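Local structure of Rho guanine nucleotide exchange factor 11 (Homo sapiens, 5JHH) at residues Ile131-Lys134 with Gln135-Ser139; Ser139-Gln142 with Leu143-Glu147. The protein probably activates Rho-family GTPases by promoting the exchange of bound GDP for GTP, through a DH domain followed by a PH domain. All coordinates share one frame; numbering follows the deposited sequence. Where two conformers were deposited one is given.

Contact 1: Ile131-Lys134 with Gln135-Ser139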
ATOM      1  N   ILE A 131      -6.638 -12.763  14.816  1.00 27.75           N
ATOM      2  CA  ILE A 131      -7.488 -13.791  14.224  1.00 30.31           C
ATOM      3  C   ILE A 131      -6.610 -14.949  13.743  1.00 28.41           C
ATOM      4  O   ILE A 131      -6.979 -16.095  13.855  1.00 25.23           O
ATOM      5  CB  ILE A 131      -8.296 -13.275  13.001  1.00 34.98           C
ATOM      6  CG1 ILE A 131      -9.753 -13.069  13.340  1.00 42.05           C
ATOM      7  CG2 ILE A 131      -8.373 -14.321  11.888  1.00 39.92           C
ATOM      8  CD1 ILE A 131      -9.997 -12.251  14.567  1.00 43.67           C
ATOM      9  N   LYS A 132      -5.463 -14.639  13.176  1.00 27.26           N
ATOM     10  CA  LYS A 132      -4.613 -15.671  12.680  1.00 32.33           C
ATOM     11  C   LYS A 132      -4.138 -16.534  13.843  1.00 30.92           C
ATOM     12  O   LYS A 132      -4.066 -17.746  13.743  1.00 27.52           O
ATOM     13  CB  LYS A 132      -3.439 -15.057  11.961  1.00 37.78           C
ATOM     14  CG  LYS A 132      -2.735 -16.015  11.036  1.00 44.95           C
ATOM     15  CD  LYS A 132      -2.231 -15.303   9.789  1.00 54.42           C
ATOM     16  CE  LYS A 132      -0.980 -14.494  10.062  1.00 59.54           C
ATOM     17  NZ  LYS A 132      -0.160 -14.396   8.821  1.00 69.21           N
ATOM     18  N   THR A 133      -3.841 -15.902  14.960  1.00 30.07           N
ATOM     19  CA  THR A 133      -3.353 -16.644  16.110  1.00 34.06           C
ATOM     20  C   THR A 133      -4.461 -17.538  16.606  1.00 35.04           C
ATOM     21  O   THR A 133      -4.273 -18.744  16.846  1.00 33.82           O
ATOM     22  CB  THR A 133      -2.910 -15.688  17.204  1.00 32.78           C
ATOM     23  OG1 THR A 133      -1.771 -14.989  16.732  1.00 32.52           O
ATOM     24  CG2 THR A 133      -2.554 -16.418  18.454  1.00 38.47           C
ATOM     25  N   LYS A 134      -5.634 -16.936  16.726  1.00 31.57           N
ATOM     26  CA  LYS A 134      -6.804 -17.646  17.185  1.00 31.76           C
ATOM     27  C   LYS A 134      -7.082 -18.906  16.371  1.00 31.18           C
ATOM     28  O   LYS A 134      -7.512 -19.898  16.907  1.00 27.73           O
ATOM     29  CB  LYS A 134      -7.999 -16.733  17.126  1.00 32.29           C
ATOM     30  CG  LYS A 134      -8.999 -17.053  18.172  1.00 39.27           C
ATOM     31  CD  LYS A 134     -10.128 -16.026  18.210  1.00 44.15           C
ATOM     32  CE  LYS A 134      -9.747 -14.844  19.075  1.00 41.92           C
ATOM     33  NZ  LYS A 134     -10.057 -15.067  20.513  1.00 39.26           N
ATOM     34  N   GLN A 135      -6.917 -18.831  15.064  1.00 35.23           N
ATOM     35  CA  GLN A 135      -7.177 -19.960  14.179  1.00 37.33           C
ATOM     36  C   GLN A 135      -6.164 -21.067  14.422  1.00 38.06           C
ATOM     37  O   GLN A 135      -6.477 -22.228  14.302  1.00 38.85           O
ATOM     38  CB  GLN A 135      -7.081 -19.520  12.697  1.00 38.22           C
ATOM     39  CG  GLN A 135      -8.372 -18.980  12.096  1.00 36.44           C
ATOM     40  CD  GLN A 135      -8.186 -18.399  10.697  1.00 38.84           C
ATOM     41  OE1 GLN A 135      -8.532 -19.020   9.713  1.00 38.68           O
ATOM     42  NE2 GLN A 135      -7.655 -17.196  10.616  1.00 42.56           N
ATOM     43  N   ARG A 136      -4.921 -20.688  14.664  1.00 41.30           N
ATOM     44  CA  ARG A 136      -3.883 -21.657  14.981  1.00 42.72           C
ATOM     45  C   ARG A 136      -4.213 -22.332  16.321  1.00 40.55           C
ATOM     46  O   ARG A 136      -4.128 -23.536  16.443  1.00 41.41           O
ATOM     47  CB  ARG A 136      -2.503 -20.978  14.996  1.00 45.75           C
ATOM     48  CG  ARG A 136      -1.345 -21.830  15.501  1.00 54.38           C
ATOM     49  CD  ARG A 136       0.014 -21.137  15.331  1.00 62.51           C
ATOM     50  NE  ARG A 136       0.250 -20.016  16.263  1.00 69.04           N
ATOM     51  CZ  ARG A 136       0.635 -20.143  17.539  1.00 70.78           C
ATOM     52  NH1 ARG A 136       0.830 -21.340  18.079  1.00 69.80           N
ATOM     53  NH2 ARG A 136       0.810 -19.066  18.297  1.00 71.66           N
ATOM     54  N   LYS A 137      -4.665 -21.572  17.299  1.00 37.17           N
ATOM     55  CA  LYS A 137      -4.775 -22.087  18.646  1.00 36.02           C
ATOM     56  C   LYS A 137      -6.124 -22.655  19.079  1.00 33.91           C
ATOM     57  O   LYS A 137      -6.200 -23.351  20.096  1.00 32.01           O
ATOM     58  CB  LYS A 137      -4.397 -20.990  19.621  1.00 38.34           C
ATOM     59  CG  LYS A 137      -2.938 -20.641  19.525  1.00 44.55           C
ATOM     60  CD  LYS A 137      -2.550 -19.637  20.591  1.00 52.63           C
ATOM     61  CE  LYS A 137      -1.673 -20.297  21.650  1.00 64.06           C
ATOM     62  NZ  LYS A 137      -1.444 -19.372  22.790  1.00 72.43           N
ATOM     63  N   GLU A 138      -7.194 -22.328  18.355  0.50 32.50           N
ATOM     64  CA  GLU A 138      -8.542 -22.696  18.793  0.50 29.78           C
ATOM     65  C   GLU A 138      -9.261 -23.456  17.708  0.50 30.44           C
ATOM     66  O   GLU A 138      -9.606 -22.894  16.660  0.50 30.10           O
ATOM     67  CB  GLU A 138      -9.373 -21.469  19.141  0.50 28.69           C
ATOM     68  CG  GLU A 138      -8.767 -20.537  20.160  0.50 28.88           C
ATOM     69  CD  GLU A 138      -9.750 -19.476  20.591  0.50 30.47           C
ATOM     70  OE1 GLU A 138     -10.981 -19.716  20.556  0.50 38.09           O
ATOM     71  OE2 GLU A 138      -9.292 -18.398  20.970  0.50 28.65           O
ATOM     72  N   SER A 139      -9.520 -24.728  17.966  1.00 30.22           N
ATOM     73  CA  SER A 139     -10.046 -25.589  16.942  1.00 33.26           C
ATOM     74  C   SER A 139     -11.447 -25.126  16.591  1.00 29.67           C
ATOM     75  O   SER A 139     -11.792 -25.119  15.421  1.00 32.51           O
ATOM     76  CB  SER A 139     -10.078 -27.040  17.397  1.00 33.56           C
ATOM     77  OG  SER A 139     -10.867 -27.073  18.576  1.00 44.03           O
TER
HETATM   78  O   HOH W   1     -11.994 -17.083  20.649  1.00 32.76           O
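Lys134, in the last turn of helix 124-137, meets Glu138 just past its end, their side chains crossing at an angle. Glu138 was modelled in two conformers, and the carboxylate geometry given here belongs to one of them and is provisional. The lysine chain bends at its outer end (chi3 -86°, chi4 -86°) and folds its amine back beside the carboxylate. NZ of Lys134 then stands 3.4 Å from OE2 of Glu138, a salt bridge whose hydrogen bond is long and weak. A water is the shorter link. It accepts from Lys134 NZ at 2.8 Å and lies at the same distance from Glu138 OE1, to which it probably donates. The lysine amine also makes a salt bridge with Glu62, and with two acidic groups at hand its positive charge is probably well stabilised. OE2 of Glu138 also lies 3.1 Å from CG of Lys134, so the carboxylate oxygen rests against the lysine stem in this conformer.

This is the C-terminal end of a helix in the all-helical DH domain. Glu138 is the first residue to leave helical geometry and at the same time the N-cap residue of helix 139-150. Its backbone N still bonds to Lys134 O at 2.8 Å.

Ile131 and Gln135 lie one turn earlier. The glutamine chain is extended beyond CG (chi2 173°) and carries its amide back along the helix. There NE2 sits 3.2 Å from the methyl CG2 of Ile131 and gives a weak hydrogen bond to Ile131 O, which also accepts Gln135 N.

Thr133 and Lys137 run side by side, pointing the same way. CG2 of Thr133 touches CD of Lys137 at 3.9 Å, while the hydroxyl OG1 turns back to Glu129 O.

Contact 2: Ser139-Gln142 with Leu143-Glu147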
ATOM      1  N   SER A 139      -9.520 -24.728  17.966  1.00 30.22           N
ATOM      2  CA  SER A 139     -10.046 -25.589  16.942  1.00 33.26           C
ATOM      3  C   SER A 139     -11.447 -25.126  16.591  1.00 29.67           C
ATOM      4  O   SER A 139     -11.792 -25.119  15.421  1.00 32.51           O
ATOM      5  CB  SER A 139     -10.078 -27.040  17.397  1.00 33.56           C
ATOM      6  OG  SER A 139     -10.867 -27.073  18.576  1.00 44.03           O
ATOM      7  N   ARG A 140     -12.263 -24.744  17.561  1.00 26.41           N
ATOM      8  CA  ARG A 140     -13.612 -24.309  17.166  1.00 29.56           C
ATOM      9  C   ARG A 140     -13.539 -23.071  16.227  1.00 28.23           C
ATOM     10  O   ARG A 140     -14.377 -22.881  15.365  1.00 28.43           O
ATOM     11  CB  ARG A 140     -14.485 -23.974  18.363  1.00 27.60           C
ATOM     12  CG  ARG A 140     -15.804 -23.334  17.994  1.00 26.95           C
ATOM     13  CD  ARG A 140     -16.566 -22.956  19.261  1.00 30.35           C
ATOM     14  NE  ARG A 140     -17.955 -22.573  18.964  1.00 30.73           N
ATOM     15  CZ  ARG A 140     -18.539 -21.418  19.301  1.00 33.28           C
ATOM     16  NH1 ARG A 140     -17.896 -20.474  19.985  1.00 33.74           N
ATOM     17  NH2 ARG A 140     -19.800 -21.208  18.947  1.00 34.72           N
ATOM     18  N   PHE A 141     -12.550 -22.225  16.429  1.00 25.84           N
ATOM     19  CA  PHE A 141     -12.500 -21.013  15.702  1.00 28.53           C
ATOM     20  C   PHE A 141     -11.993 -21.308  14.289  1.00 28.67           C
ATOM     21  O   PHE A 141     -12.538 -20.802  13.290  1.00 26.17           O
ATOM     22  CB  PHE A 141     -11.600 -20.013  16.392  1.00 28.32           C
ATOM     23  CG  PHE A 141     -11.692 -18.674  15.783  1.00 34.81           C
ATOM     24  CD1 PHE A 141     -12.875 -17.975  15.872  1.00 35.65           C
ATOM     25  CD2 PHE A 141     -10.663 -18.162  15.011  1.00 34.28           C
ATOM     26  CE1 PHE A 141     -13.016 -16.754  15.249  1.00 37.74           C
ATOM     27  CE2 PHE A 141     -10.806 -16.947  14.382  1.00 33.65           C
ATOM     28  CZ  PHE A 141     -11.977 -16.230  14.514  1.00 32.50           C
ATOM     29  N   GLN A 142     -10.986 -22.170  14.205  1.00 29.99           N
ATOM     30  CA  GLN A 142     -10.428 -22.567  12.896  1.00 32.03           C
ATOM     31  C   GLN A 142     -11.468 -23.226  12.025  1.00 29.00           C
ATOM     32  O   GLN A 142     -11.592 -22.919  10.846  1.00 27.94           O
ATOM     33  CB  GLN A 142      -9.262 -23.506  13.094  1.00 37.75           C
ATOM     34  CG  GLN A 142      -8.750 -24.163  11.821  1.00 44.88           C
ATOM     35  CD  GLN A 142      -7.961 -25.408  12.141  1.00 55.07           C
ATOM     36  OE1 GLN A 142      -8.402 -26.514  11.844  1.00 69.69           O
ATOM     37  NE2 GLN A 142      -6.818 -25.242  12.814  1.00 54.24           N
ATOM     38  N   LEU A 143     -12.258 -24.088  12.636  1.00 29.47           N
ATOM     39  CA  LEU A 143     -13.424 -24.697  11.994  1.00 33.26           C
ATOM     40  C   LEU A 143     -14.455 -23.706  11.498  1.00 30.24           C
ATOM     41  O   LEU A 143     -14.986 -23.830  10.401  1.00 27.98           O
ATOM     42  CB  LEU A 143     -14.128 -25.656  12.969  1.00 40.68           C
ATOM     43  CG  LEU A 143     -14.096 -27.116  12.540  1.00 56.66           C
ATOM     44  CD1 LEU A 143     -14.153 -28.042  13.761  1.00 60.81           C
ATOM     45  CD2 LEU A 143     -15.252 -27.367  11.567  1.00 58.96           C
ATOM     46  N   PHE A 144     -14.819 -22.754  12.344  1.00 28.00           N
ATOM     47  CA  PHE A 144     -15.810 -21.797  11.946  1.00 25.68           C
ATOM     48  C   PHE A 144     -15.299 -20.987  10.736  1.00 25.89           C
ATOM     49  O   PHE A 144     -16.045 -20.695   9.790  1.00 25.24           O
ATOM     50  CB  PHE A 144     -16.114 -20.875  13.114  1.00 27.79           C
ATOM     51  CG  PHE A 144     -16.881 -19.679  12.718  1.00 29.13           C
ATOM     52  CD1 PHE A 144     -16.241 -18.588  12.196  1.00 28.69           C
ATOM     53  CD2 PHE A 144     -18.245 -19.664  12.808  1.00 32.52           C
ATOM     54  CE1 PHE A 144     -16.945 -17.487  11.795  1.00 29.76           C
ATOM     55  CE2 PHE A 144     -18.953 -18.551  12.414  1.00 33.45           C
ATOM     56  CZ  PHE A 144     -18.302 -17.474  11.884  1.00 29.00           C
ATOM     57  N   MET A 145     -14.036 -20.617  10.778  1.00 25.11           N
ATOM     58  CA  MET A 145     -13.474 -19.799   9.716  1.00 29.47           C
ATOM     59  C   MET A 145     -13.450 -20.598   8.402  1.00 31.93           C
ATOM     60  O   MET A 145     -13.745 -20.040   7.340  1.00 26.28           O
ATOM     61  CB  MET A 145     -12.082 -19.262  10.084  1.00 24.58           C
ATOM     62  CG  MET A 145     -12.137 -18.180  11.154  1.00 24.84           C
ATOM     63  SD  MET A 145     -12.911 -16.624  10.601  1.00 26.06           S
ATOM     64  CE  MET A 145     -11.700 -16.110   9.404  1.00 27.94           C
ATOM     65  N   GLN A 146     -13.204 -21.905   8.472  1.00 31.96           N
ATOM     66  CA  GLN A 146     -13.203 -22.690   7.237  1.00 36.33           C
ATOM     67  C   GLN A 146     -14.589 -22.744   6.657  1.00 34.13           C
ATOM     68  O   GLN A 146     -14.767 -22.618   5.466  1.00 36.60           O
ATOM     69  CB  GLN A 146     -12.757 -24.121   7.462  1.00 40.63           C
ATOM     70  CG  GLN A 146     -11.290 -24.281   7.729  1.00 50.42           C
ATOM     71  CD  GLN A 146     -10.965 -25.693   8.197  1.00 64.55           C
ATOM     72  OE1 GLN A 146     -11.778 -26.619   8.039  1.00 69.40           O
ATOM     73  NE2 GLN A 146      -9.780 -25.867   8.780  1.00 66.94           N
ATOM     74  N   GLU A 147     -15.571 -22.980   7.513  1.00 34.03           N
ATOM     75  CA  GLU A 147     -16.957 -23.079   7.070  1.00 34.06           C
ATOM     76  C   GLU A 147     -17.412 -21.764   6.451  1.00 27.35           C
ATOM     77  O   GLU A 147     -18.031 -21.729   5.406  1.00 27.54           O
ATOM     78  CB  GLU A 147     -17.856 -23.426   8.269  1.00 43.54           C
ATOM     79  CG  GLU A 147     -18.726 -24.676   8.105  1.00 59.10           C
ATOM     80  CD  GLU A 147     -18.758 -25.573   9.366  1.00 76.24           C
ATOM     81  OE1 GLU A 147     -19.701 -25.426  10.189  1.00 80.43           O
ATOM     82  OE2 GLU A 147     -17.848 -26.437   9.544  1.00 78.24           O
TER
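Ser139 opens helix 139-150 of the DH domain, and its carbonyl O takes the N-H of Leu143 at 3.0 Å. CB of Leu143 leans on the same oxygen.

Arg140 continues the i to i+4 pattern with its O bonded to Phe144 N. Its guanidinium hydrogen-bonds the carbonyl oxygens of Glu55 and Asn56 through NH2 and NH1, and ties this helix to the loop after helix 18-54.

Phe141 carries the main side-chain contact. Its CG is anti to the backbone N (chi1 -171°), which brings the ring alongside Met145. CG of Met145 lies over one face, 4.1 Å from the centroid of the Phe141 ring and displaced toward its rim, in a CH-pi contact. The methionine then bends at chi2 and chi3. Its sulfur adds an oblique Met-aromatic contact, with SD 4.0 Å from CZ of Phe141. The buried ring also touches Leu57 and Met58, and Met145 reaches Met52 on helix 18-54. With an alanine here in place of Phe141, CG and SD of Met145 would probably lose their aromatic partner, and a gap is likely to open toward Leu57, Met58 and the side chains of helix 124-137. The backbone O of Phe141 accepts Met145 N at 2.9 Å and lies at the edge of the Phe144 ring.

Gln142 ends the segment on a more polar side of the helix. Its extended chain runs beside that of Gln146, pointing the same way. The two amide planes are only 16° apart, and OE1 of Gln142 lies 3.4 Å from NE2 of Gln146.

Contact 1 comes first in the chain, at the end of helix 124-137. Contact 2 follows on helix 139-150, and the two share Ser139. Their centres are about 9 Å apart, within the RhoGEF (DH) domain and about 25 and 29 Å from the centre of the chain. The chain turns sharply at Glu138, which brings the two helices against each other. The CG of Gln135 and the CB of Lys134 pack on CD2 of Phe141, and the amide of Gln135 reaches Met145. Gln142 NE2 adds a weak hydrogen bond to Gln135 O across the bend. The contacts thus make up one corner between consecutive helices at an end of the DH helical bundle, close to helix 18-54.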